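Long-range contacts in aminotransferase class I and II (Streptococcus suis 89/1591, PDB 3OP7), which probably catalyses amino-group transfer between amino acids and 2-oxo acids, using pyridoxal 5'-phosphate bound covalently to a lysine as cofactor: residues A90-Y99 with Y115-L125; I208-S219 with I231-V240. One frame throughout, in Å; residues are numbered along the deposited sequence.

Contact 1: A90-Y99 with Y115-L125; sequences ATGANLLVLY and YQQLYDIPKSL
Leu98 of helix 90-99 fits as a knob into the hole formed by Gln117, Leu118, Ile121 and Pro122 on helix 117-124, and this end of the contact is densely apolar. Its CB rests on Ile121 CG2 at 3.8 Å, while CD1 and CD2 reach the proline ring. One turn back, Leu95 CD1 meets Ile121 CD1 at 3.8 Å; one residue on, Leu125 CD2 touches Tyr99 CD1 at 3.6 Å. The axes of the two helical segments approach to 9.8 Å at an angle of 35°.

Toward the cofactor this tight apolar packing gives way to a polar, hydrated but still buried part. An extended chain beyond CG (chi2 -172°) carries the Gln117 amide across to the first helix, where NE2 donates almost straight (171°) to Thr91 O at 2.9 Å. Gln117 OE1 accepts from Asn94 ND2, also at 2.9 Å, with the donor above its carbonyl plane. A water lies between Thr91 OG1 and Tyr115 OH.

Gln117 NE2 also binds Tyr250 O of the second subunit, Asn94 ND2 binds Asp193, and Thr91 OG1 holds the cofactor phosphate of the modified Lys222. This buried amide network therefore ties the phosphate-binding helix end to the dimer interface.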
loop_
_atom_site.group_PDB
_atom_site.type_symbol
_atom_site.label_atom_id
_atom_site.label_comp_id
_atom_site.label_asym_id
_atom_site.label_seq_id
_atom_site.Cartn_x
_atom_site.Cartn_y
_atom_site.Cartn_z
ATOM N N ALA A 90 -8.513 3.629 1.495
ATOM C CA ALA A 90 -9.449 2.702 0.860
ATOM C C ALA A 90 -8.773 1.903 -0.277
ATOM O O ALA A 90 -9.132 0.746 -0.513
ATOM C CB ALA A 90 -10.720 3.416 0.387
ATOM N N THR A 91 -7.747 2.495 -0.919
ATOM C CA THR A 91 -6.962 1.809 -1.949
ATOM C C THR A 91 -6.450 0.479 -1.407
ATOM O O THR A 91 -6.650 -0.586 -1.998
ATOM C CB THR A 91 -5.820 2.696 -2.495
ATOM O OG1 THR A 91 -6.355 3.912 -3.082
ATOM C CG2 THR A 91 -5.074 1.972 -3.580
ATOM N N GLY A 92 -5.748 0.577 -0.277
ATOM C CA GLY A 92 -5.166 -0.603 0.324
ATOM C C GLY A 92 -6.193 -1.569 0.832
ATOM O O GLY A 92 -5.952 -2.809 0.797
ATOM N N ALA A 93 -7.354 -1.053 1.270
ATOM C CA ALA A 93 -8.408 -1.901 1.780
ATOM C C ALA A 93 -9.064 -2.737 0.648
ATOM O O ALA A 93 -9.202 -3.962 0.761
ATOM C CB ALA A 93 -9.457 -1.146 2.516
ATOM N N ASN A 94 -9.424 -2.074 -0.452
ATOM C CA ASN A 94 -9.963 -2.827 -1.596
ATOM C C ASN A 94 -8.991 -3.888 -2.075
ATOM O O ASN A 94 -9.415 -5.024 -2.351
ATOM C CB ASN A 94 -10.343 -1.907 -2.798
ATOM C CG ASN A 94 -11.572 -1.077 -2.579
ATOM O OD1 ASN A 94 -12.542 -1.488 -1.916
ATOM N ND2 ASN A 94 -11.622 0.065 -3.278
ATOM N N LEU A 95 -7.713 -3.525 -2.220
ATOM C CA LEU A 95 -6.711 -4.465 -2.675
ATOM C C LEU A 95 -6.586 -5.616 -1.691
ATOM O O LEU A 95 -6.497 -6.786 -2.098
ATOM C CB LEU A 95 -5.357 -3.781 -2.815
ATOM C CG LEU A 95 -4.216 -4.723 -3.234
ATOM C CD1 LEU A 95 -4.523 -5.454 -4.536
ATOM C CD2 LEU A 95 -2.919 -3.943 -3.292
ATOM N N LEU A 96 -6.499 -5.314 -0.406
ATOM C CA LEU A 96 -6.354 -6.381 0.603
ATOM C C LEU A 96 -7.530 -7.377 0.531
ATOM O O LEU A 96 -7.326 -8.600 0.586
ATOM C CB LEU A 96 -6.297 -5.793 1.977
ATOM C CG LEU A 96 -6.198 -6.778 3.164
ATOM C CD1 LEU A 96 -4.944 -7.674 3.039
ATOM C CD2 LEU A 96 -6.240 -5.991 4.497
ATOM N N VAL A 97 -8.739 -6.858 0.410
ATOM C CA VAL A 97 -9.941 -7.726 0.344
ATOM C C VAL A 97 -9.852 -8.655 -0.883
ATOM O O VAL A 97 -9.944 -9.899 -0.774
ATOM C CB VAL A 97 -11.246 -6.937 0.317
ATOM C CG1 VAL A 97 -12.507 -7.871 0.046
ATOM C CG2 VAL A 97 -11.408 -6.210 1.657
ATOM N N LEU A 98 -9.630 -8.056 -2.052
ATOM C CA LEU A 98 -9.661 -8.810 -3.298
ATOM C C LEU A 98 -8.497 -9.766 -3.405
ATOM O O LEU A 98 -8.636 -10.935 -3.771
ATOM C CB LEU A 98 -9.738 -7.812 -4.477
ATOM C CG LEU A 98 -11.024 -6.963 -4.474
ATOM C CD1 LEU A 98 -10.853 -5.706 -5.327
ATOM C CD2 LEU A 98 -12.209 -7.803 -4.972
ATOM N N TYR A 99 -7.327 -9.287 -3.057
ATOM C CA TYR A 99 -6.158 -10.124 -3.175
ATOM C C TYR A 99 -6.231 -11.331 -2.212
ATOM O O TYR A 99 -5.790 -12.449 -2.556
ATOM C CB TYR A 99 -4.930 -9.270 -2.946
ATOM C CG TYR A 99 -3.640 -9.758 -3.522
ATOM C CD1 TYR A 99 -3.594 -10.634 -4.590
ATOM C CD2 TYR A 99 -2.448 -9.363 -2.978
ATOM C CE1 TYR A 99 -2.380 -11.106 -5.096
ATOM C CE2 TYR A 99 -1.235 -9.818 -3.495
ATOM C CZ TYR A 99 -1.214 -10.675 -4.554
ATOM O OH TYR A 99 0.007 -11.140 -5.024
ATOM N N TYR A 115 -15.395 2.339 -9.496
ATOM C CA TYR A 115 -13.945 2.475 -9.220
ATOM C C TYR A 115 -13.135 1.292 -9.764
ATOM O O TYR A 115 -13.469 0.127 -9.515
ATOM C CB TYR A 115 -13.735 2.643 -7.717
ATOM C CG TYR A 115 -12.413 3.306 -7.391
ATOM C CD1 TYR A 115 -12.184 4.608 -7.758
ATOM C CD2 TYR A 115 -11.417 2.639 -6.711
ATOM C CE1 TYR A 115 -10.997 5.240 -7.477
ATOM C CE2 TYR A 115 -10.264 3.266 -6.392
ATOM C CZ TYR A 115 -10.026 4.568 -6.800
ATOM O OH TYR A 115 -8.822 5.236 -6.518
ATOM N N GLN A 116 -12.102 1.563 -10.559
ATOM C CA GLN A 116 -11.503 0.510 -11.402
ATOM C C GLN A 116 -10.923 -0.683 -10.641
ATOM O O GLN A 116 -10.876 -1.783 -11.158
ATOM C CB GLN A 116 -10.453 1.118 -12.366
ATOM C CG GLN A 116 -9.860 0.135 -13.365
ATOM C CD GLN A 116 -8.949 0.787 -14.391
ATOM O OE1 GLN A 116 -8.881 2.020 -14.479
ATOM N NE2 GLN A 116 -8.266 -0.033 -15.191
ATOM N N GLN A 117 -10.499 -0.470 -9.399
ATOM C CA GLN A 117 -10.000 -1.580 -8.583
ATOM C C GLN A 117 -10.995 -2.751 -8.544
ATOM O O GLN A 117 -10.592 -3.919 -8.523
ATOM C CB GLN A 117 -9.791 -1.130 -7.150
ATOM C CG GLN A 117 -8.506 -0.308 -6.885
ATOM C CD GLN A 117 -8.311 -0.102 -5.412
ATOM O OE1 GLN A 117 -9.138 0.522 -4.762
ATOM N NE2 GLN A 117 -7.189 -0.627 -4.869
ATOM N N LEU A 118 -12.269 -2.393 -8.466
ATOM C CA LEU A 118 -13.295 -3.336 -8.081
ATOM C C LEU A 118 -13.558 -4.420 -9.130
ATOM O O LEU A 118 -14.005 -5.523 -8.757
ATOM C CB LEU A 118 -14.607 -2.636 -7.696
ATOM C CG LEU A 118 -14.519 -1.697 -6.493
ATOM C CD1 LEU A 118 -15.896 -1.005 -6.363
ATOM C CD2 LEU A 118 -14.016 -2.407 -5.163
ATOM N N TYR A 119 -13.250 -4.142 -10.391
ATOM C CA TYR A 119 -13.386 -5.133 -11.464
ATOM C C TYR A 119 -12.055 -5.597 -12.054
ATOM O O TYR A 119 -11.935 -6.771 -12.371
ATOM C CB TYR A 119 -14.360 -4.666 -12.547
ATOM C CG TYR A 119 -14.088 -3.314 -13.148
ATOM C CD1 TYR A 119 -13.201 -3.177 -14.203
ATOM C CD2 TYR A 119 -14.685 -2.168 -12.643
ATOM C CE1 TYR A 119 -12.958 -1.946 -14.753
ATOM C CE2 TYR A 119 -14.419 -0.949 -13.149
ATOM C CZ TYR A 119 -13.537 -0.834 -14.212
ATOM O OH TYR A 119 -13.259 0.404 -14.740
ATOM N N ASP A 120 -11.053 -4.724 -12.149
ATOM C CA ASP A 120 -9.784 -5.131 -12.741
ATOM C C ASP A 120 -8.882 -5.916 -11.813
ATOM O O ASP A 120 -8.152 -6.788 -12.282
ATOM C CB ASP A 120 -9.085 -3.956 -13.424
ATOM C CG ASP A 120 -9.598 -3.724 -14.854
ATOM O OD1 ASP A 120 -10.160 -4.694 -15.479
ATOM O OD2 ASP A 120 -9.444 -2.569 -15.358
ATOM N N ILE A 121 -8.934 -5.670 -10.510
ATOM C CA ILE A 121 -8.152 -6.524 -9.627
ATOM C C ILE A 121 -8.644 -7.969 -9.722
ATOM O O ILE A 121 -7.825 -8.877 -9.943
ATOM C CB ILE A 121 -8.012 -5.976 -8.167
ATOM C CG1 ILE A 121 -7.199 -4.672 -8.180
ATOM C CG2 ILE A 121 -7.336 -7.018 -7.276
ATOM C CD1 ILE A 121 -7.143 -3.937 -6.842
ATOM N N PRO A 122 -9.968 -8.221 -9.592
ATOM C CA PRO A 122 -10.317 -9.629 -9.665
ATOM C C PRO A 122 -9.975 -10.282 -11.000
ATOM O O PRO A 122 -9.547 -11.420 -11.022
ATOM C CB PRO A 122 -11.829 -9.676 -9.392
ATOM C CG PRO A 122 -12.264 -8.305 -9.063
ATOM C CD PRO A 122 -11.033 -7.398 -9.013
ATOM N N LYS A 123 -10.136 -9.565 -12.092
ATOM C CA LYS A 123 -9.729 -10.105 -13.404
ATOM C C LYS A 123 -8.274 -10.515 -13.384
ATOM O O LYS A 123 -7.913 -11.608 -13.845
ATOM C CB LYS A 123 -9.882 -9.053 -14.510
ATOM C CG LYS A 123 -11.224 -8.928 -15.133
ATOM C CD LYS A 123 -11.022 -8.500 -16.607
ATOM C CE LYS A 123 -12.301 -8.556 -17.439
ATOM N NZ LYS A 123 -12.022 -8.092 -18.849
ATOM N N SER A 124 -7.427 -9.658 -12.817
ATOM C CA SER A 124 -6.000 -9.918 -12.790
ATOM C C SER A 124 -5.666 -11.133 -11.981
ATOM O O SER A 124 -4.608 -11.736 -12.182
ATOM C CB SER A 124 -5.218 -8.708 -12.239
ATOM O OG SER A 124 -5.394 -8.558 -10.818
ATOM N N LEU A 125 -6.555 -11.535 -11.077
ATOM C CA LEU A 125 -6.278 -12.697 -10.237
ATOM C C LEU A 125 -6.829 -14.001 -10.813
ATOM O O LEU A 125 -6.735 -15.086 -10.210
ATOM C CB LEU A 125 -6.788 -12.438 -8.808
ATOM C CG LEU A 125 -6.161 -11.237 -8.123
ATOM C CD1 LEU A 125 -6.807 -10.928 -6.786
ATOM C CD2 LEU A 125 -4.658 -11.461 -7.959
HETATM O O HOH W 1 -7.011 3.752 -5.655
#

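Contact 2: I208-S219 with I231-V240. With EDO (1,2-ethanediol), chain K.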
loop_
_atom_site.group_PDB
_atom_site.type_symbol
_atom_site.label_atom_id
_atom_site.label_comp_id
_atom_site.label_asym_id
_atom_site.label_seq_id
_atom_site.Cartn_x
_atom_site.Cartn_y
_atom_site.Cartn_z
ATOM N N ILE A 208 -22.175 -3.730 5.804
ATOM C CA ILE A 208 -22.023 -4.579 6.971
ATOM C C ILE A 208 -23.141 -4.428 8.023
ATOM O O ILE A 208 -23.291 -5.296 8.883
ATOM C CB ILE A 208 -20.658 -4.323 7.601
ATOM C CG1 ILE A 208 -20.240 -5.533 8.444
ATOM C CG2 ILE A 208 -20.674 -2.983 8.322
ATOM C CD1 ILE A 208 -18.847 -5.426 9.045
ATOM N N GLU A 209 -23.953 -3.377 7.922
ATOM C CA GLU A 209 -25.128 -3.192 8.783
ATOM C C GLU A 209 -26.368 -3.935 8.262
ATOM O O GLU A 209 -27.387 -4.053 8.992
ATOM C CB GLU A 209 -25.423 -1.686 8.953
ATOM C CG GLU A 209 -24.320 -0.943 9.722
ATOM C CD GLU A 209 -24.445 0.566 9.708
ATOM O OE1 GLU A 209 -24.792 1.195 8.677
ATOM O OE2 GLU A 209 -24.117 1.158 10.755
ATOM N N VAL A 210 -26.311 -4.395 7.014
ATOM C CA VAL A 210 -27.413 -5.151 6.439
ATOM C C VAL A 210 -27.078 -6.587 6.057
ATOM O O VAL A 210 -27.990 -7.325 5.664
ATOM C CB VAL A 210 -28.046 -4.418 5.229
ATOM C CG1 VAL A 210 -28.758 -3.114 5.670
ATOM C CG2 VAL A 210 -27.051 -4.134 4.145
ATOM N N TYR A 211 -25.815 -6.981 6.170
ATOM C CA TYR A 211 -25.363 -8.320 5.736
ATOM C C TYR A 211 -24.143 -8.770 6.493
ATOM O O TYR A 211 -23.111 -8.081 6.486
ATOM C CB TYR A 211 -25.046 -8.269 4.242
ATOM C CG TYR A 211 -24.809 -9.589 3.522
ATOM C CD1 TYR A 211 -25.506 -10.755 3.868
ATOM C CD2 TYR A 211 -23.973 -9.635 2.434
ATOM C CE1 TYR A 211 -25.334 -11.947 3.157
ATOM C CE2 TYR A 211 -23.754 -10.811 1.735
ATOM C CZ TYR A 211 -24.452 -11.971 2.099
ATOM O OH TYR A 211 -24.268 -13.119 1.408
ATOM N N ASP A 212 -24.224 -9.963 7.090
ATOM C CA ASP A 212 -23.084 -10.589 7.798
ATOM C C ASP A 212 -21.898 -10.796 6.899
ATOM O O ASP A 212 -20.737 -10.769 7.344
ATOM C CB ASP A 212 -23.420 -11.984 8.353
ATOM C CG ASP A 212 -22.305 -12.535 9.273
ATOM O OD1 ASP A 212 -22.239 -12.028 10.420
ATOM O OD2 ASP A 212 -21.501 -13.454 8.871
ATOM N N LYS A 213 -22.160 -11.075 5.629
ATOM C CA LYS A 213 -21.052 -11.257 4.653
ATOM C C LYS A 213 -20.805 -9.979 3.804
ATOM O O LYS A 213 -20.249 -10.037 2.701
ATOM C CB LYS A 213 -21.348 -12.474 3.766
ATOM C CG LYS A 213 -20.932 -13.791 4.380
ATOM C CD LYS A 213 -21.411 -14.996 3.513
ATOM C CE LYS A 213 -20.296 -16.036 3.419
ATOM N NZ LYS A 213 -20.752 -17.356 2.844
ATOM N N GLY A 214 -21.207 -8.826 4.346
ATOM C CA GLY A 214 -20.886 -7.537 3.771
ATOM C C GLY A 214 -19.499 -7.142 4.266
ATOM O O GLY A 214 -19.225 -7.292 5.461
ATOM N N ILE A 215 -18.679 -6.623 3.358
ATOM C CA ILE A 215 -17.269 -6.240 3.635
ATOM C C ILE A 215 -17.237 -4.751 3.272
ATOM O O ILE A 215 -17.434 -4.392 2.095
ATOM C CB ILE A 215 -16.253 -7.026 2.795
ATOM C CG1 ILE A 215 -16.356 -8.531 3.065
ATOM C CG2 ILE A 215 -14.798 -6.495 3.050
ATOM C CD1 ILE A 215 -15.540 -9.377 2.098
ATOM N N ALA A 216 -17.124 -3.894 4.293
ATOM C CA ALA A 216 -17.116 -2.446 4.135
ATOM C C ALA A 216 -15.710 -1.911 4.024
ATOM O O ALA A 216 -14.858 -2.270 4.841
ATOM C CB ALA A 216 -17.823 -1.783 5.319
ATOM N N VAL A 217 -15.475 -1.105 2.989
ATOM C CA VAL A 217 -14.207 -0.447 2.787
ATOM C C VAL A 217 -14.489 1.035 2.927
ATOM O O VAL A 217 -15.478 1.585 2.400
ATOM C CB VAL A 217 -13.560 -0.807 1.426
ATOM C CG1 VAL A 217 -12.540 0.265 0.971
ATOM C CG2 VAL A 217 -12.895 -2.198 1.501
ATOM N N ASN A 218 -13.634 1.724 3.680
ATOM C CA ASN A 218 -13.827 3.153 3.844
ATOM C C ASN A 218 -12.474 3.824 4.124
ATOM O O ASN A 218 -11.439 3.164 4.197
ATOM C CB ASN A 218 -14.849 3.440 4.944
ATOM C CG ASN A 218 -15.685 4.742 4.703
ATOM O OD1 ASN A 218 -15.159 5.751 4.220
ATOM N ND2 ASN A 218 -17.013 4.708 5.022
ATOM N N SER A 219 -12.500 5.145 4.229
ATOM C CA SER A 219 -11.266 5.875 4.563
ATOM C C SER A 219 -11.521 7.305 4.975
ATOM O O SER A 219 -12.643 7.792 4.927
ATOM C CB SER A 219 -10.293 5.843 3.429
ATOM O OG SER A 219 -10.521 6.809 2.473
ATOM N N ILE A 231 -4.989 6.678 5.255
ATOM C CA ILE A 231 -5.644 5.832 6.258
ATOM C C ILE A 231 -7.053 5.471 5.811
ATOM O O ILE A 231 -7.905 6.319 5.650
ATOM C CB ILE A 231 -5.727 6.485 7.654
ATOM C CG1 ILE A 231 -4.337 6.756 8.235
ATOM C CG2 ILE A 231 -6.618 5.678 8.621
ATOM C CD1 ILE A 231 -3.611 5.483 8.727
ATOM N N GLY A 232 -7.244 4.167 5.691
ATOM C CA GLY A 232 -8.513 3.551 5.473
ATOM C C GLY A 232 -8.731 2.358 6.379
ATOM O O GLY A 232 -7.927 2.113 7.311
ATOM N N TRP A 233 -9.826 1.636 6.131
ATOM C CA TRP A 233 -10.035 0.394 6.841
ATOM C C TRP A 233 -10.936 -0.544 6.067
ATOM O O TRP A 233 -11.664 -0.139 5.153
ATOM C CB TRP A 233 -10.672 0.669 8.209
ATOM C CG TRP A 233 -12.002 1.371 8.192
ATOM C CD1 TRP A 233 -13.251 0.768 8.107
ATOM C CD2 TRP A 233 -12.266 2.789 8.230
ATOM N NE1 TRP A 233 -14.239 1.723 8.140
ATOM C CE2 TRP A 233 -13.662 2.956 8.227
ATOM C CE3 TRP A 233 -11.459 3.935 8.294
ATOM C CZ2 TRP A 233 -14.252 4.219 8.264
ATOM C CZ3 TRP A 233 -12.050 5.166 8.348
ATOM C CH2 TRP A 233 -13.425 5.293 8.322
ATOM N N VAL A 234 -10.858 -1.806 6.480
ATOM C CA VAL A 234 -11.880 -2.788 6.182
ATOM C C VAL A 234 -12.655 -3.133 7.457
ATOM O O VAL A 234 -12.028 -3.320 8.530
ATOM C CB VAL A 234 -11.233 -4.084 5.660
ATOM C CG1 VAL A 234 -12.306 -5.108 5.268
ATOM C CG2 VAL A 234 -10.272 -3.768 4.525
ATOM N N ALA A 235 -13.978 -3.224 7.331
ATOM C CA ALA A 235 -14.839 -3.728 8.370
ATOM C C ALA A 235 -15.469 -4.992 7.813
ATOM O O ALA A 235 -16.047 -4.965 6.750
ATOM C CB ALA A 235 -15.907 -2.722 8.775
ATOM N N ALA A 236 -15.340 -6.113 8.508
ATOM C CA ALA A 236 -15.891 -7.370 7.997
ATOM C C ALA A 236 -16.259 -8.284 9.161
ATOM O O ALA A 236 -15.941 -7.989 10.316
ATOM C CB ALA A 236 -14.878 -8.048 7.094
ATOM N N ASN A 237 -16.925 -9.402 8.876
ATOM C CA ASN A 237 -17.129 -10.396 9.955
ATOM C C ASN A 237 -15.822 -10.969 10.498
ATOM O O ASN A 237 -14.749 -10.813 9.905
ATOM C CB ASN A 237 -18.120 -11.495 9.590
ATOM C CG ASN A 237 -17.607 -12.455 8.527
ATOM O OD1 ASN A 237 -16.438 -12.854 8.539
ATOM N ND2 ASN A 237 -18.532 -12.941 7.672
ATOM N N HIS A 238 -15.919 -11.657 11.638
ATOM C CA HIS A 238 -14.707 -12.190 12.313
ATOM C C HIS A 238 -13.937 -13.151 11.423
ATOM O O HIS A 238 -12.704 -13.153 11.414
ATOM C CB HIS A 238 -15.082 -12.910 13.623
ATOM C CG HIS A 238 -13.910 -13.502 14.353
ATOM N ND1 HIS A 238 -12.983 -12.734 15.027
ATOM C CD2 HIS A 238 -13.517 -14.788 14.514
ATOM C CE1 HIS A 238 -12.076 -13.522 15.579
ATOM N NE2 HIS A 238 -12.373 -14.771 15.278
ATOM N N GLN A 239 -14.654 -13.986 10.656
ATOM C CA GLN A 239 -13.994 -14.971 9.803
ATOM C C GLN A 239 -13.187 -14.282 8.694
ATOM O O GLN A 239 -12.011 -14.617 8.454
ATOM C CB GLN A 239 -15.030 -15.923 9.194
ATOM C CG GLN A 239 -15.623 -16.936 10.175
ATOM C CD GLN A 239 -16.898 -17.558 9.632
ATOM O OE1 GLN A 239 -17.804 -16.847 9.191
ATOM N NE2 GLN A 239 -16.969 -18.885 9.648
ATOM N N VAL A 240 -13.812 -13.320 8.017
ATOM C CA VAL A 240 -13.111 -12.595 6.957
ATOM C C VAL A 240 -11.924 -11.815 7.518
ATOM O O VAL A 240 -10.792 -11.855 6.976
ATOM C CB VAL A 240 -14.047 -11.653 6.189
ATOM C CG1 VAL A 240 -13.214 -10.673 5.304
ATOM C CG2 VAL A 240 -15.033 -12.534 5.329
HETATM C C1 EDO K . -27.709 1.346 11.117
HETATM O O1 EDO K . -28.353 0.063 11.040
HETATM C C2 EDO K . -27.907 2.113 9.810
HETATM O O2 EDO K . -26.807 2.974 9.459
HETATM O O HOH W 2 -18.170 -9.760 6.465
#
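Ala216 and Ala235 exchange a reciprocal pair of backbone hydrogen bonds between strands 214-219 and 232-235, which run antiparallel; Ala235 N reaches Ala216 O at 2.8 Å and nearly straight (170°). Asn218 and Trp233 do the same two residues along, although Trp233 N approaches Asn218 O from above the carbonyl plane. Val217 and Val234 form the non-hydrogen-bonded pair between them.

Apolar contacts line both faces of the strands. Ile215 CG2 and Val234 CG1 lie 3.6 Å apart on side chains running alongside each other, and Ile215 CD1 reaches Val240 on the following helix. On the face of Ala216 and Ala235, the methyls pack together, and Ile208 CD1 touches the Ala235-Ala236 peptide, 3.6 Å from Ala236 N, with Ala235 CB beside it.

The strands belong to the mixed, largely parallel sheet of the large domain of fold-type I PLP enzymes, in which 232-235 is an antiparallel member. At its cofactor end, Ser219 OG hydrogen-bonds Ser221 N and the phosphate of the modified Lys222.

Asn218 CB lies over one face of the Trp233 indole, 3.3 Å above the ring plane and offset toward its rim, with the Asn218 amide plane turned 26° from the ring. Trp233 chi1 of 59° places CG between the backbone N and carbonyl carbon, folding the indole back over the neighbouring strand; NE1 binds Tyr76.

At the far end the polar contacts pass through side chains and water. Asn237 ND2 donates to Asp212 O at 3.1 Å, from above its carbonyl plane. Asn237 is also the N-cap residue of helix 238-244, its OD1 accepting from Val240 N at 2.7 Å. A water accepts from Asn237 N and donates to Asp212 O and Gly214 O.

In the fold
Contact 1 closes before contact 2 opens along the chain, and their centres lie about 15 Å apart, both in the large domain. Helix 89-101 joins them: one side of it meets helix 117-124, and another lies on strands 214-219 and 232-235 of the mixed, largely parallel sheet. Ala93 CB packs against Val234 CG2 at 3.4 Å, and Asn94 OD1 against Val217 CG1 at the same distance. Both contacts reach the cofactor phosphate, through Ala90 N and Thr91 from the helix and Ser219 from the strand. The second subunit touches contact 1 but not contact 2, so the shared helix connects sheet, phosphate site and dimer interface.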